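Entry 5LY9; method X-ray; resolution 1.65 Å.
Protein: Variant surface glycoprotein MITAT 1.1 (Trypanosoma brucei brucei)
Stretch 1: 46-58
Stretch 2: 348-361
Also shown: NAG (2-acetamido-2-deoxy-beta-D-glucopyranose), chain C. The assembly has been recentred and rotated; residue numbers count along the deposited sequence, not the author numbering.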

# COMPACT_ATOMS: atom_id res chain seq x y z
N GLU A 46 -21.72 13.16 -8.40
CA GLU A 46 -22.75 13.20 -7.42
C GLU A 46 -23.05 14.62 -6.98
O GLU A 46 -24.20 15.05 -6.94
CB GLU A 46 -22.39 12.31 -6.21
CG GLU A 46 -23.45 12.32 -5.12
CD GLU A 46 -23.03 11.74 -3.81
OE1 GLU A 46 -21.95 11.15 -3.69
OE2 GLU A 46 -23.81 11.85 -2.84
N TYR A 47 -21.98 15.35 -6.67
CA TYR A 47 -22.14 16.73 -6.21
C TYR A 47 -22.79 17.63 -7.28
O TYR A 47 -23.67 18.42 -6.98
CB TYR A 47 -20.82 17.31 -5.75
CG TYR A 47 -20.37 17.02 -4.36
CD1 TYR A 47 -21.22 17.16 -3.29
CD2 TYR A 47 -19.05 16.74 -4.07
CE1 TYR A 47 -20.81 16.89 -1.97
CE2 TYR A 47 -18.64 16.51 -2.76
CZ TYR A 47 -19.52 16.59 -1.72
OH TYR A 47 -19.12 16.46 -0.40
N LYS A 48 -22.36 17.50 -8.52
CA LYS A 48 -22.88 18.36 -9.60
C LYS A 48 -24.34 18.16 -9.76
O LYS A 48 -25.10 19.12 -9.85
CB LYS A 48 -22.13 18.17 -10.92
CG LYS A 48 -20.69 18.62 -10.79
CD LYS A 48 -19.93 18.68 -12.07
CE LYS A 48 -18.48 18.31 -11.91
NZ LYS A 48 -17.72 18.64 -13.14
N VAL A 49 -24.77 16.90 -9.85
CA VAL A 49 -26.23 16.64 -10.00
C VAL A 49 -26.97 17.13 -8.77
O VAL A 49 -28.03 17.74 -8.89
CB VAL A 49 -26.55 15.16 -10.34
CG1 VAL A 49 -28.01 15.03 -10.65
CG2 VAL A 49 -25.72 14.66 -11.54
N SER A 50 -26.40 16.92 -7.58
CA SER A 50 -27.03 17.40 -6.34
C SER A 50 -27.21 18.91 -6.30
O SER A 50 -28.25 19.43 -5.85
CB SER A 50 -26.23 17.01 -5.11
OG SER A 50 -26.04 15.58 -4.99
N ILE A 51 -26.18 19.64 -6.74
CA ILE A 51 -26.23 21.07 -6.78
C ILE A 51 -27.31 21.55 -7.78
O ILE A 51 -28.09 22.44 -7.48
CB ILE A 51 -24.83 21.65 -7.20
CG1 ILE A 51 -23.78 21.47 -6.08
CG2 ILE A 51 -25.00 23.11 -7.64
CD1 ILE A 51 -22.33 21.48 -6.59
N TYR A 52 -27.35 20.92 -8.96
CA TYR A 52 -28.35 21.29 -9.96
C TYR A 52 -29.76 21.11 -9.36
O TYR A 52 -30.66 21.96 -9.52
CB TYR A 52 -28.24 20.41 -11.16
CG TYR A 52 -29.18 20.82 -12.26
CD1 TYR A 52 -30.44 20.37 -12.29
CD2 TYR A 52 -28.70 21.62 -13.31
CE1 TYR A 52 -31.32 20.79 -13.32
CE2 TYR A 52 -29.54 22.01 -14.36
CZ TYR A 52 -30.83 21.60 -14.34
OH TYR A 52 -31.70 22.00 -15.36
N LEU A 53 -29.99 19.98 -8.71
CA LEU A 53 -31.28 19.75 -8.09
C LEU A 53 -31.59 20.75 -7.02
O LEU A 53 -32.76 21.21 -6.91
CB LEU A 53 -31.33 18.37 -7.51
CG LEU A 53 -31.40 17.25 -8.53
CD1 LEU A 53 -30.99 15.91 -7.91
CD2 LEU A 53 -32.80 17.16 -9.05
N ALA A 54 -30.62 21.02 -6.16
CA ALA A 54 -30.88 22.00 -5.11
C ALA A 54 -31.18 23.39 -5.64
O ALA A 54 -32.00 24.11 -5.03
CB ALA A 54 -29.72 22.07 -4.15
N LYS A 55 -30.58 23.72 -6.76
CA LYS A 55 -30.70 25.02 -7.38
C LYS A 55 -31.99 25.08 -8.16
O LYS A 55 -32.56 26.19 -8.33
CB LYS A 55 -29.51 25.24 -8.25
CG LYS A 55 -29.42 26.57 -8.95
CD LYS A 55 -28.06 26.75 -9.62
CE LYS A 55 -27.94 28.13 -10.23
NZ LYS A 55 -28.83 28.27 -11.42
N ASN A 56 -32.51 23.92 -8.59
CA ASN A 56 -33.64 23.85 -9.52
C ASN A 56 -34.75 22.91 -9.07
O ASN A 56 -35.00 21.88 -9.71
CB ASN A 56 -33.19 23.46 -10.91
CG ASN A 56 -32.28 24.47 -11.56
OD1 ASN A 56 -32.72 25.44 -12.14
ND2 ASN A 56 -31.02 24.21 -11.53
N PRO A 57 -35.43 23.23 -7.96
CA PRO A 57 -36.38 22.32 -7.42
C PRO A 57 -37.54 22.07 -8.34
O PRO A 57 -38.15 21.01 -8.24
CB PRO A 57 -36.87 23.02 -6.10
CG PRO A 57 -36.53 24.43 -6.29
CD PRO A 57 -35.20 24.36 -7.03
N GLU A 58 -37.84 23.01 -9.23
CA GLU A 58 -38.97 22.84 -10.11
C GLU A 58 -38.57 22.21 -11.42
O GLU A 58 -39.34 22.24 -12.36
CB GLU A 58 -39.68 24.16 -10.35
CG GLU A 58 -40.02 24.80 -9.03
CD GLU A 58 -40.72 26.12 -9.23
OE1 GLU A 58 -41.81 26.06 -9.82
OE2 GLU A 58 -40.13 27.16 -8.83
N ASP A 348 -18.61 22.74 -0.88
CA ASP A 348 -18.99 24.08 -0.43
C ASP A 348 -20.23 24.60 -1.22
O ASP A 348 -21.17 25.18 -0.64
CB ASP A 348 -17.87 25.09 -0.71
CG ASP A 348 -16.70 25.02 0.25
OD1 ASP A 348 -16.67 24.22 1.21
OD2 ASP A 348 -15.73 25.82 -0.02
N ILE A 349 -20.22 24.43 -2.55
CA ILE A 349 -21.33 24.91 -3.34
C ILE A 349 -22.64 24.18 -2.95
O ILE A 349 -23.70 24.81 -2.81
CB ILE A 349 -21.04 24.74 -4.86
CG1 ILE A 349 -19.92 25.73 -5.31
CG2 ILE A 349 -22.27 25.00 -5.68
CD1 ILE A 349 -19.20 25.27 -6.56
N LEU A 350 -22.58 22.88 -2.81
CA LEU A 350 -23.75 22.12 -2.37
C LEU A 350 -24.22 22.59 -1.01
O LEU A 350 -25.45 22.76 -0.82
CB LEU A 350 -23.55 20.65 -2.38
CG LEU A 350 -24.77 19.82 -1.98
CD1 LEU A 350 -25.95 20.15 -2.93
CD2 LEU A 350 -24.42 18.35 -2.04
N SER A 351 -23.30 22.79 -0.10
CA SER A 351 -23.69 23.27 1.23
C SER A 351 -24.49 24.58 1.17
O SER A 351 -25.49 24.74 1.84
CB SER A 351 -22.47 23.42 2.09
OG SER A 351 -21.75 22.19 2.21
N ASN A 352 -23.99 25.52 0.37
CA ASN A 352 -24.60 26.83 0.23
C ASN A 352 -25.99 26.65 -0.40
O ASN A 352 -26.97 27.26 0.06
CB ASN A 352 -23.70 27.71 -0.62
CG ASN A 352 -23.98 29.17 -0.45
OD1 ASN A 352 -23.15 30.02 -0.75
ND2 ASN A 352 -25.18 29.48 -0.02
N TYR A 353 -26.10 25.83 -1.44
CA TYR A 353 -27.45 25.68 -2.08
C TYR A 353 -28.42 24.91 -1.24
O TYR A 353 -29.58 25.20 -1.41
CB TYR A 353 -27.42 25.08 -3.50
CG TYR A 353 -27.09 26.08 -4.55
CD1 TYR A 353 -27.99 27.09 -4.90
CD2 TYR A 353 -25.88 26.04 -5.21
CE1 TYR A 353 -27.66 28.01 -5.87
CE2 TYR A 353 -25.52 26.98 -6.14
CZ TYR A 353 -26.44 27.95 -6.50
OH TYR A 353 -26.10 28.84 -7.48
N GLU A 354 -28.01 23.96 -0.42
CA GLU A 354 -28.95 23.31 0.53
C GLU A 354 -29.56 24.39 1.54
O GLU A 354 -30.74 24.28 2.00
CB GLU A 354 -28.35 22.14 1.29
CG GLU A 354 -28.00 20.83 0.51
CD GLU A 354 -27.33 19.68 1.38
OE1 GLU A 354 -26.97 19.87 2.59
OE2 GLU A 354 -27.09 18.54 0.80
N MET A 355 -28.76 25.37 1.94
CA MET A 355 -29.23 26.40 2.83
C MET A 355 -30.23 27.25 2.08
O MET A 355 -31.33 27.52 2.58
CB MET A 355 -28.09 27.32 3.33
CG MET A 355 -28.55 28.27 4.42
SD MET A 355 -27.16 29.19 5.10
CE MET A 355 -26.63 30.09 3.72
N ILE A 356 -29.87 27.64 0.88
CA ILE A 356 -30.72 28.46 0.03
C ILE A 356 -32.04 27.78 -0.25
O ILE A 356 -33.11 28.44 -0.21
CB ILE A 356 -30.02 28.83 -1.29
CG1 ILE A 356 -28.94 29.86 -1.03
CG2 ILE A 356 -31.06 29.35 -2.31
CD1 ILE A 356 -27.96 30.06 -2.18
N ALA A 357 -31.98 26.48 -0.45
CA ALA A 357 -33.20 25.69 -0.73
C ALA A 357 -34.13 25.66 0.49
O ALA A 357 -35.39 25.68 0.34
CB ALA A 357 -32.83 24.25 -1.09
N ALA A 358 -33.52 25.54 1.68
CA ALA A 358 -34.32 25.59 2.92
C ALA A 358 -34.93 26.97 3.07
O ALA A 358 -36.11 27.06 3.43
CB ALA A 358 -33.51 25.21 4.17
N GLN A 359 -34.16 28.03 2.83
CA GLN A 359 -34.65 29.35 2.95
C GLN A 359 -35.84 29.56 2.04
O GLN A 359 -36.80 30.25 2.42
CB GLN A 359 -33.57 30.40 2.65
CG GLN A 359 -32.50 30.43 3.74
CD GLN A 359 -31.26 31.29 3.51
OE1 GLN A 359 -30.68 31.34 2.40
NE2 GLN A 359 -30.81 31.93 4.60
N ASN A 360 -35.78 28.97 0.85
CA ASN A 360 -36.85 29.05 -0.16
C ASN A 360 -38.17 28.56 0.39
O ASN A 360 -39.20 29.18 0.19
CB ASN A 360 -36.48 28.19 -1.42
CG ASN A 360 -37.49 28.32 -2.56
OD1 ASN A 360 -37.97 29.44 -2.83
ND2 ASN A 360 -37.84 27.19 -3.26
N VAL A 361 -38.14 27.40 1.06
CA VAL A 361 -39.32 26.82 1.66
C VAL A 361 -39.89 27.71 2.74
O VAL A 361 -41.07 27.97 2.77
CB VAL A 361 -39.06 25.43 2.22
CG1 VAL A 361 -40.25 24.92 3.02
CG2 VAL A 361 -38.71 24.49 1.10
C1 NAG C . -18.00 13.83 -15.68
C2 NAG C . -18.62 15.12 -15.23
C3 NAG C . -18.28 16.29 -16.14
C4 NAG C . -16.77 16.37 -16.40
C5 NAG C . -16.34 14.99 -16.87
C6 NAG C . -14.87 14.86 -17.22
C7 NAG C . -20.72 15.37 -14.04
C8 NAG C . -22.20 15.37 -14.13
N2 NAG C . -20.08 15.07 -15.14
O3 NAG C . -18.74 17.56 -15.60
O4 NAG C . -16.38 17.51 -17.25
O5 NAG C . -16.62 14.01 -15.84
O6 NAG C . -14.14 15.21 -16.07
O7 NAG C . -20.11 15.57 -13.01
O HOH W 1 -38.70 27.51 -5.96

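Two helices of one chain, nearly three hundred residues apart in sequence, lie side by side here and run in the same direction. Their axes cross at 22° and approach to 8.9 Å, a spacing that leaves room for one layer of interlocking side chains. The register is set by Ile51 beside Leu350, with CA atoms 5.2 Å apart, and by Ala54 beside Tyr353, where the CA atoms are 5.9 Å apart. No direct hydrogen bond crosses between the stretches: the backbone hydrogen bonds found here run within each helix, and the contact relies mainly on apolar packing; the two stretches together bury 486 Å², both sides summed.

Stretch 1 enters the contact at Tyr47. Its CA-to-CB bond points sideways, but the ring, at chi1 m, comes nearer the partner helix, and Tyr47 CD1 meets Leu350 CD2 at 3.6 Å. The methyl sits at the ring edge, near its plane. Lys48, a residue later, takes no part in this packing; its amino group serves the sugar instead, with Lys48 NZ donating to NAG O3 at 2.9 Å.

Ser50 points toward stretch 2 but brings no polar bond to it. Its hydroxyl folds back along its own helix, Ser50 OG donating to Glu46 O at 2.7 Å. With the polar group paired there, the rest of the residue can pack against a leucine: Ser50 CB lies 3.8 Å from Leu350 CD2, and the carbonyl Ser50 O is 3.8 Å from Leu350 CD1.

Ile51 gives up more surface to the contact than any other residue of stretch 1. From a sideways CB it reaches three residues of the other helix: Ile51 CD1 touches Ile349 CG2 at 3.6 Å, Ile51 CG1 lies 3.8 Å from Leu350 CB, and Ile51 CG2 approaches Tyr353 CD2 at 3.9 Å. Leu350, with chi1 t and chi2 p, is the matching hub, touching Tyr47, Ser50, Ile51 and Ala54.

One turn after Ser50, Ala54 points its CA-to-CB bond toward the partner. Its single methyl packs closely, Ala54 CB to Tyr353 CB at 3.8 Å, while Ala54 CB and Leu350 CD1 are a looser 4.4 Å apart. A second small residue follows across the gap, with Ala54 O 4.0 Å from Ala357 CB.

Lys55 shows how a charged residue can flank an apolar seam. Its aliphatic part covers the Tyr353 ring, Lys55 CB standing 4.3 Å from the centroid of that ring and 18° off its normal, a CH-pi contact. Farther out, Lys55 CE lies 3.4 Å from Tyr353 OH, and the ammonium finds its hydrogen bond elsewhere in the structure.

The helix ends at Lys55, and Asn56 turns back on it, Asn56 ND2 donating to Tyr52 O at 3.0 Å. Beyond, the contact thins: Pro57 CG is 4.3 Å from Asn360 ND2. A water then bridges the stretches, accepting from Asn360 ND2 at 2.9 Å and donating to Glu58 OE2 at 3.2 Å.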